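PDB 2OKX: rhamnosidase B, which catalyses the hydrolysis of terminal, non-reducing alpha-L-rhamnose residues from alpha-L-rhamnosides, as a glycoside hydrolase of family 78. Local coordinates for residues S210-V214 with L429-E433; Q477-L482 with P569-Q573. All coordinates share one frame. Residues are numbered along the deposited sequence.

Contact 1. Residues S210-V214 with L429-E433; sequences SLSRV and LPVFE
Phe432 is the centrepiece of this contact, in which a non-regular loop, 429-433, lies over one face of the extended strand segment 210-214. The strand has beta backbone angles throughout, so that Leu211 and Arg213 both point their CA-to-CB bonds toward the loop while Ser212 and Val214 point away. Across the segments the nearest CA pairs are Arg213 with Phe432 (7.0 Å) and Leu211 with Leu429 (9.4 Å), a gap filled by side chains; no hydrogen bond joins the two segments.

The m rotamer of Phe432 (chi2 117°) sends its ring down onto the strand. Arg213, extended with chi1 and chi2 both t, lays its aliphatic part over one ring face: its CB sits 3.8 Å from the centroid of the Phe432 ring, 12° off the normal, a CH-pi contact, and Arg213 CD is 3.7 Å from Phe432 CG. Leu211 (chi1 t, chi2 t) meets the ring edge, CD2 lying 3.7 Å from Phe432 CZ, and also reaches Pro430, with Leu211 CD1 3.8 Å from Pro430 CD. The guanidinium of Arg213 is held by a salt bridge to Glu408 and a hydrogen bond to Asp434 O.

Consistent with a concanavalin-like beta-sandwich, the loop crosses between sheets, from strand 427-428 to 436-443, covering strand 207-215, which runs antiparallel between strands 406-410 and 436-443.

Contact 2. Residues Q477-L482 with P569-Q573; sequences QHTYGL and PSYEQ
Segment 477-482 closes with a type II beta turn from Thr479 to Leu482, in which Leu482 N donates to Thr479 O (2.7 Å) and Gly481, at phi/psi 95/-2, takes a conformation that calls for glycine. Thr479 (-82/60) centres an inverse gamma turn, with a weak bond from Tyr480 N to His478 O (2.9 Å), and its OG1 donates to Leu482 O at 2.7 Å. The irregular segment 569-573 bends back on itself, Gln573 NE2 donating to Pro569 O at 2.8 Å. The nearest CA pair is Leu482 with Tyr571, 5.9 Å.

Tyr571 (chi1 m, chi2 86°) extends along the turn, bringing its OH to 3.5 Å from Thr479 CA and its CE2 to 3.7 Å from Tyr480 O, which lies at the ring edge. Leu482 (chi1 t) places CB 4.0 Å from Tyr571 CD2 and CD2 3.5 Å from Ser570 O.

A water joins the segments, accepting from Gln477 NE2 (3.2 Å) and donating to His478 O (2.9 Å) and Tyr571 OH (2.6 Å). Gln477 also bonds His860 NE2 through OE1 and Thr857 O through NE2. With no direct hydrogen bond, the concanavalin-like and six-hairpin family regions meet here by van der Waals fit and a water-mediated polar link.

How the contacts relate
The two contacts follow in series, contact 1 closing before contact 2 opens; their centres are 26 Å apart and their nearest atoms about 11 Å. One mixed beta-sheet ties them together: it contains strand 207-215 of contact 1, and strands 475-477 and 485-489, between which the turn of contact 2 lies. Contact 1, farther from the centre of the chain, joins segments distant in sequence within this beta region. Contact 2, near the chain centre, carries the same region onto the loop between helices 544-559 and 577-590. There Glu572 forms a salt bridge with Arg858 and is hydrogen-bonded to a glycerol, probably from the crystallisation liquor, which may mark a pocket in the six-hairpin glycosidase region.

Contact 1. Residues S210-V214 with L429-E433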
ATOM      1  N   SER A 210     -24.264   2.042 -12.031  1.00 19.19           N
ATOM      2  CA  SER A 210     -25.310   3.045 -11.893  1.00 19.55           C
ATOM      3  C   SER A 210     -24.950   4.375 -12.526  1.00 21.08           C
ATOM      4  O   SER A 210     -23.796   4.625 -12.882  1.00 18.52           O
ATOM      5  CB  SER A 210     -25.608   3.288 -10.410  1.00 19.83           C
ATOM      6  OG  SER A 210     -24.486   3.873  -9.765  1.00 20.11           O
ATOM      7  N   LEU A 211     -25.968   5.219 -12.665  1.00 20.99           N
ATOM      8  CA  LEU A 211     -25.812   6.562 -13.198  1.00 22.94           C
ATOM      9  C   LEU A 211     -26.683   7.405 -12.282  1.00 21.98           C
ATOM     10  O   LEU A 211     -27.794   7.008 -11.939  1.00 22.60           O
ATOM     11  CB  LEU A 211     -26.303   6.653 -14.650  1.00 24.54           C
ATOM     12  CG  LEU A 211     -26.041   8.014 -15.315  1.00 28.22           C
ATOM     13  CD1 LEU A 211     -25.994   7.866 -16.824  1.00 28.73           C
ATOM     14  CD2 LEU A 211     -27.112   9.001 -14.902  1.00 28.50           C
ATOM     15  N   SER A 212     -26.176   8.556 -11.859  1.00 22.11           N
ATOM     16  CA  SER A 212     -26.945   9.401 -10.959  1.00 21.35           C
ATOM     17  C   SER A 212     -26.744  10.871 -11.262  1.00 20.91           C
ATOM     18  O   SER A 212     -25.727  11.265 -11.831  1.00 20.79           O
ATOM     19  CB  SER A 212     -26.520   9.154  -9.505  1.00 21.70           C
ATOM     20  OG  SER A 212     -26.624   7.789  -9.134  1.00 22.85           O
ATOM     21  N   ARG A 213     -27.733  11.674 -10.888  1.00 20.42           N
ATOM     22  CA  ARG A 213     -27.632  13.117 -11.041  1.00 20.76           C
ATOM     23  C   ARG A 213     -27.183  13.520  -9.644  1.00 18.63           C
ATOM     24  O   ARG A 213     -27.868  13.231  -8.662  1.00 19.79           O
ATOM     25  CB  ARG A 213     -28.993  13.744 -11.364  1.00 20.24           C
ATOM     26  CG  ARG A 213     -28.951  15.276 -11.432  1.00 20.81           C
ATOM     27  CD  ARG A 213     -30.280  15.855 -11.931  1.00 21.25           C
ATOM     28  NE  ARG A 213     -31.377  15.655 -10.989  1.00 22.87           N
ATOM     29  CZ  ARG A 213     -31.821  16.585 -10.146  1.00 25.23           C
ATOM     30  NH1 ARG A 213     -31.263  17.786 -10.124  1.00 26.55           N
ATOM     31  NH2 ARG A 213     -32.829  16.315  -9.327  1.00 23.26           N
ATOM     32  N   VAL A 214     -26.030  14.168  -9.541  1.00 21.03           N
ATOM     33  CA  VAL A 214     -25.518  14.534  -8.227  1.00 20.70           C
ATOM     34  C   VAL A 214     -24.985  15.961  -8.115  1.00 22.30           C
ATOM     35  O   VAL A 214     -24.811  16.655  -9.114  1.00 22.88           O
ATOM     36  CB  VAL A 214     -24.382  13.569  -7.814  1.00 21.26           C
ATOM     37  CG1 VAL A 214     -24.847  12.115  -7.959  1.00 20.06           C
ATOM     38  CG2 VAL A 214     -23.154  13.813  -8.684  1.00 19.83           C
ATOM     39  N   LEU A 429     -23.153  10.567 -22.637  1.00 24.99           N
ATOM     40  CA  LEU A 429     -23.652  10.836 -21.299  1.00 25.80           C
ATOM     41  C   LEU A 429     -24.771  11.860 -21.295  1.00 26.86           C
ATOM     42  O   LEU A 429     -24.724  12.851 -22.021  1.00 24.98           O
ATOM     43  CB  LEU A 429     -22.512  11.327 -20.401  1.00 26.39           C
ATOM     44  CG  LEU A 429     -21.572  10.283 -19.781  1.00 29.57           C
ATOM     45  CD1 LEU A 429     -21.161   9.252 -20.808  1.00 28.86           C
ATOM     46  CD2 LEU A 429     -20.347  10.990 -19.207  1.00 28.84           C
ATOM     47  N   PRO A 430     -25.804  11.624 -20.476  1.00 26.84           N
ATOM     48  CA  PRO A 430     -26.918  12.563 -20.404  1.00 27.70           C
ATOM     49  C   PRO A 430     -26.460  13.845 -19.722  1.00 29.70           C
ATOM     50  O   PRO A 430     -25.595  13.820 -18.840  1.00 29.25           O
ATOM     51  CB  PRO A 430     -27.947  11.807 -19.573  1.00 28.22           C
ATOM     52  CG  PRO A 430     -27.087  11.017 -18.633  1.00 28.21           C
ATOM     53  CD  PRO A 430     -26.022  10.481 -19.572  1.00 28.11           C
ATOM     54  N   VAL A 431     -27.027  14.965 -20.148  1.00 30.70           N
ATOM     55  CA  VAL A 431     -26.702  16.251 -19.555  1.00 31.76           C
ATOM     56  C   VAL A 431     -27.906  16.653 -18.718  1.00 30.65           C
ATOM     57  O   VAL A 431     -29.020  16.753 -19.231  1.00 30.11           O
ATOM     58  CB  VAL A 431     -26.464  17.328 -20.628  1.00 33.81           C
ATOM     59  CG1 VAL A 431     -26.177  18.664 -19.961  1.00 35.76           C
ATOM     60  CG2 VAL A 431     -25.307  16.922 -21.520  1.00 35.08           C
ATOM     61  N   PHE A 432     -27.687  16.855 -17.424  1.00 29.02           N
ATOM     62  CA  PHE A 432     -28.769  17.248 -16.535  1.00 29.29           C
ATOM     63  C   PHE A 432     -28.826  18.767 -16.465  1.00 30.57           C
ATOM     64  O   PHE A 432     -27.792  19.437 -16.476  1.00 31.11           O
ATOM     65  CB  PHE A 432     -28.547  16.660 -15.140  1.00 27.29           C
ATOM     66  CG  PHE A 432     -28.560  15.159 -15.112  1.00 25.56           C
ATOM     67  CD1 PHE A 432     -27.428  14.446 -14.727  1.00 24.29           C
ATOM     68  CD2 PHE A 432     -29.699  14.455 -15.500  1.00 24.44           C
ATOM     69  CE1 PHE A 432     -27.427  13.052 -14.730  1.00 22.81           C
ATOM     70  CE2 PHE A 432     -29.709  13.062 -15.507  1.00 24.54           C
ATOM     71  CZ  PHE A 432     -28.569  12.361 -15.121  1.00 23.38           C
ATOM     72  N   GLU A 433     -30.035  19.311 -16.402  1.00 33.26           N
ATOM     73  CA  GLU A 433     -30.194  20.756 -16.340  1.00 35.61           C
ATOM     74  C   GLU A 433     -29.632  21.298 -15.037  1.00 34.00           C
ATOM     75  O   GLU A 433     -28.997  22.353 -15.014  1.00 34.12           O
ATOM     76  CB  GLU A 433     -31.666  21.144 -16.461  1.00 39.03           C
ATOM     77  CG  GLU A 433     -31.864  22.648 -16.579  1.00 47.16           C
ATOM     78  CD  GLU A 433     -33.319  23.051 -16.569  1.00 50.51           C
ATOM     79  OE1 GLU A 433     -33.993  22.822 -15.541  1.00 53.45           O
ATOM     80  OE2 GLU A 433     -33.787  23.600 -17.589  1.00 53.27           O
TER

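Contact 2. Residues Q477-L482 with P569-Q573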
ATOM      1  N   GLN A 477     -18.278   2.010   0.818  1.00 19.22           N
ATOM      2  CA  GLN A 477     -17.240   2.106   1.839  1.00 17.23           C
ATOM      3  C   GLN A 477     -16.213   3.092   1.303  1.00 17.88           C
ATOM      4  O   GLN A 477     -15.391   2.744   0.452  1.00 16.42           O
ATOM      5  CB  GLN A 477     -16.562   0.752   2.105  1.00 17.31           C
ATOM      6  CG  GLN A 477     -15.576   0.819   3.264  1.00 19.35           C
ATOM      7  CD  GLN A 477     -14.903  -0.510   3.573  1.00 19.72           C
ATOM      8  OE1 GLN A 477     -15.479  -1.578   3.367  1.00 19.99           O
ATOM      9  NE2 GLN A 477     -13.684  -0.441   4.101  1.00 19.17           N
ATOM     10  N   HIS A 478     -16.268   4.332   1.780  1.00 17.56           N
ATOM     11  CA  HIS A 478     -15.320   5.335   1.316  1.00 17.90           C
ATOM     12  C   HIS A 478     -13.927   5.066   1.852  1.00 18.05           C
ATOM     13  O   HIS A 478     -13.769   4.543   2.954  1.00 19.16           O
ATOM     14  CB  HIS A 478     -15.796   6.737   1.705  1.00 15.55           C
ATOM     15  CG  HIS A 478     -16.981   7.191   0.916  1.00 17.12           C
ATOM     16  ND1 HIS A 478     -18.243   7.293   1.457  1.00 20.58           N
ATOM     17  CD2 HIS A 478     -17.106   7.505  -0.393  1.00 14.66           C
ATOM     18  CE1 HIS A 478     -19.096   7.651   0.512  1.00 17.79           C
ATOM     19  NE2 HIS A 478     -18.431   7.784  -0.618  1.00 18.04           N
ATOM     20  N   THR A 479     -12.920   5.420   1.059  1.00 17.53           N
ATOM     21  CA  THR A 479     -11.539   5.196   1.444  1.00 16.71           C
ATOM     22  C   THR A 479     -11.008   6.292   2.371  1.00 18.11           C
ATOM     23  O   THR A 479     -10.044   6.981   2.041  1.00 17.93           O
ATOM     24  CB  THR A 479     -10.635   5.082   0.187  1.00 17.85           C
ATOM     25  OG1 THR A 479     -10.716   6.286  -0.583  1.00 15.64           O
ATOM     26  CG2 THR A 479     -11.095   3.923  -0.692  1.00 17.18           C
ATOM     27  N   TYR A 480     -11.644   6.450   3.532  1.00 19.53           N
ATOM     28  CA  TYR A 480     -11.220   7.458   4.508  1.00 19.41           C
ATOM     29  C   TYR A 480      -9.726   7.281   4.737  1.00 20.22           C
ATOM     30  O   TYR A 480      -9.266   6.170   5.011  1.00 19.60           O
ATOM     31  CB  TYR A 480     -11.958   7.273   5.837  1.00 19.99           C
ATOM     32  CG  TYR A 480     -13.462   7.289   5.718  1.00 18.72           C
ATOM     33  CD1 TYR A 480     -14.148   8.456   5.373  1.00 17.37           C
ATOM     34  CD2 TYR A 480     -14.202   6.129   5.929  1.00 18.23           C
ATOM     35  CE1 TYR A 480     -15.536   8.464   5.243  1.00 16.46           C
ATOM     36  CE2 TYR A 480     -15.582   6.123   5.801  1.00 18.19           C
ATOM     37  CZ  TYR A 480     -16.245   7.290   5.457  1.00 17.85           C
ATOM     38  OH  TYR A 480     -17.615   7.268   5.324  1.00 17.48           O
ATOM     39  N   GLY A 481      -8.975   8.374   4.623  1.00 18.10           N
ATOM     40  CA  GLY A 481      -7.536   8.310   4.806  1.00 19.05           C
ATOM     41  C   GLY A 481      -6.811   8.149   3.481  1.00 19.56           C
ATOM     42  O   GLY A 481      -5.575   8.119   3.429  1.00 20.04           O
ATOM     43  N   LEU A 482      -7.583   8.055   2.403  1.00 19.40           N
ATOM     44  CA  LEU A 482      -7.018   7.882   1.070  1.00 19.22           C
ATOM     45  C   LEU A 482      -7.768   8.676   0.012  1.00 19.98           C
ATOM     46  O   LEU A 482      -8.891   8.327  -0.354  1.00 20.63           O
ATOM     47  CB  LEU A 482      -7.042   6.401   0.678  1.00 16.84           C
ATOM     48  CG  LEU A 482      -6.611   6.054  -0.749  1.00 18.35           C
ATOM     49  CD1 LEU A 482      -5.096   6.223  -0.879  1.00 18.00           C
ATOM     50  CD2 LEU A 482      -7.019   4.621  -1.077  1.00 17.05           C
ATOM     51  N   PRO A 569      -2.954  -2.683  -2.593  1.00 18.76           N
ATOM     52  CA  PRO A 569      -2.870  -1.787  -3.751  1.00 18.39           C
ATOM     53  C   PRO A 569      -3.636  -0.470  -3.602  1.00 18.50           C
ATOM     54  O   PRO A 569      -3.415   0.473  -4.365  1.00 17.82           O
ATOM     55  CB  PRO A 569      -3.444  -2.643  -4.869  1.00 19.22           C
ATOM     56  CG  PRO A 569      -4.570  -3.351  -4.157  1.00 18.43           C
ATOM     57  CD  PRO A 569      -3.924  -3.768  -2.838  1.00 19.06           C
ATOM     58  N   SER A 570      -4.532  -0.405  -2.623  1.00 19.54           N
ATOM     59  CA  SER A 570      -5.334   0.795  -2.423  1.00 18.78           C
ATOM     60  C   SER A 570      -4.756   1.809  -1.437  1.00 19.83           C
ATOM     61  O   SER A 570      -4.126   2.785  -1.848  1.00 19.48           O
ATOM     62  CB  SER A 570      -6.756   0.411  -1.994  1.00 20.93           C
ATOM     63  OG  SER A 570      -6.745  -0.365  -0.807  1.00 24.00           O
ATOM     64  N   TYR A 571      -4.959   1.574  -0.142  1.00 18.73           N
ATOM     65  CA  TYR A 571      -4.490   2.500   0.883  1.00 20.08           C
ATOM     66  C   TYR A 571      -3.001   2.811   0.964  1.00 21.95           C
ATOM     67  O   TYR A 571      -2.630   3.980   1.102  1.00 21.47           O
ATOM     68  CB  TYR A 571      -4.953   2.050   2.278  1.00 20.36           C
ATOM     69  CG  TYR A 571      -6.456   2.020   2.451  1.00 20.81           C
ATOM     70  CD1 TYR A 571      -7.197   0.898   2.085  1.00 20.80           C
ATOM     71  CD2 TYR A 571      -7.142   3.139   2.923  1.00 20.11           C
ATOM     72  CE1 TYR A 571      -8.587   0.890   2.178  1.00 20.85           C
ATOM     73  CE2 TYR A 571      -8.531   3.146   3.019  1.00 20.18           C
ATOM     74  CZ  TYR A 571      -9.248   2.022   2.642  1.00 21.27           C
ATOM     75  OH  TYR A 571     -10.623   2.039   2.687  1.00 20.29           O
ATOM     76  N   GLU A 572      -2.141   1.799   0.858  1.00 19.80           N
ATOM     77  CA  GLU A 572      -0.714   2.053   1.031  1.00 20.19           C
ATOM     78  C   GLU A 572       0.286   1.762  -0.093  1.00 20.94           C
ATOM     79  O   GLU A 572       1.129   2.614  -0.390  1.00 18.61           O
ATOM     80  CB  GLU A 572      -0.255   1.350   2.316  1.00 20.06           C
ATOM     81  CG  GLU A 572      -1.303   1.418   3.434  1.00 19.17           C
ATOM     82  CD  GLU A 572      -0.746   1.089   4.809  1.00 20.88           C
ATOM     83  OE1 GLU A 572      -1.551   0.823   5.728  1.00 21.24           O
ATOM     84  OE2 GLU A 572       0.489   1.111   4.978  1.00 22.68           O
ATOM     85  N   GLN A 573       0.212   0.579  -0.704  1.00 17.54           N
ATOM     86  CA  GLN A 573       1.156   0.214  -1.765  1.00 18.70           C
ATOM     87  C   GLN A 573       2.568   0.239  -1.168  1.00 20.24           C
ATOM     88  O   GLN A 573       3.546   0.581  -1.842  1.00 21.09           O
ATOM     89  CB  GLN A 573       1.059   1.203  -2.935  1.00 19.54           C
ATOM     90  CG  GLN A 573      -0.249   1.118  -3.727  1.00 19.47           C
ATOM     91  CD  GLN A 573      -0.470   2.311  -4.650  1.00 19.05           C
ATOM     92  OE1 GLN A 573       0.473   2.850  -5.230  1.00 19.62           O
ATOM     93  NE2 GLN A 573      -1.728   2.714  -4.802  1.00 17.91           N
TER
HETATM   94  O   HOH W   1     -12.458   2.486   4.500  1.00 19.73           O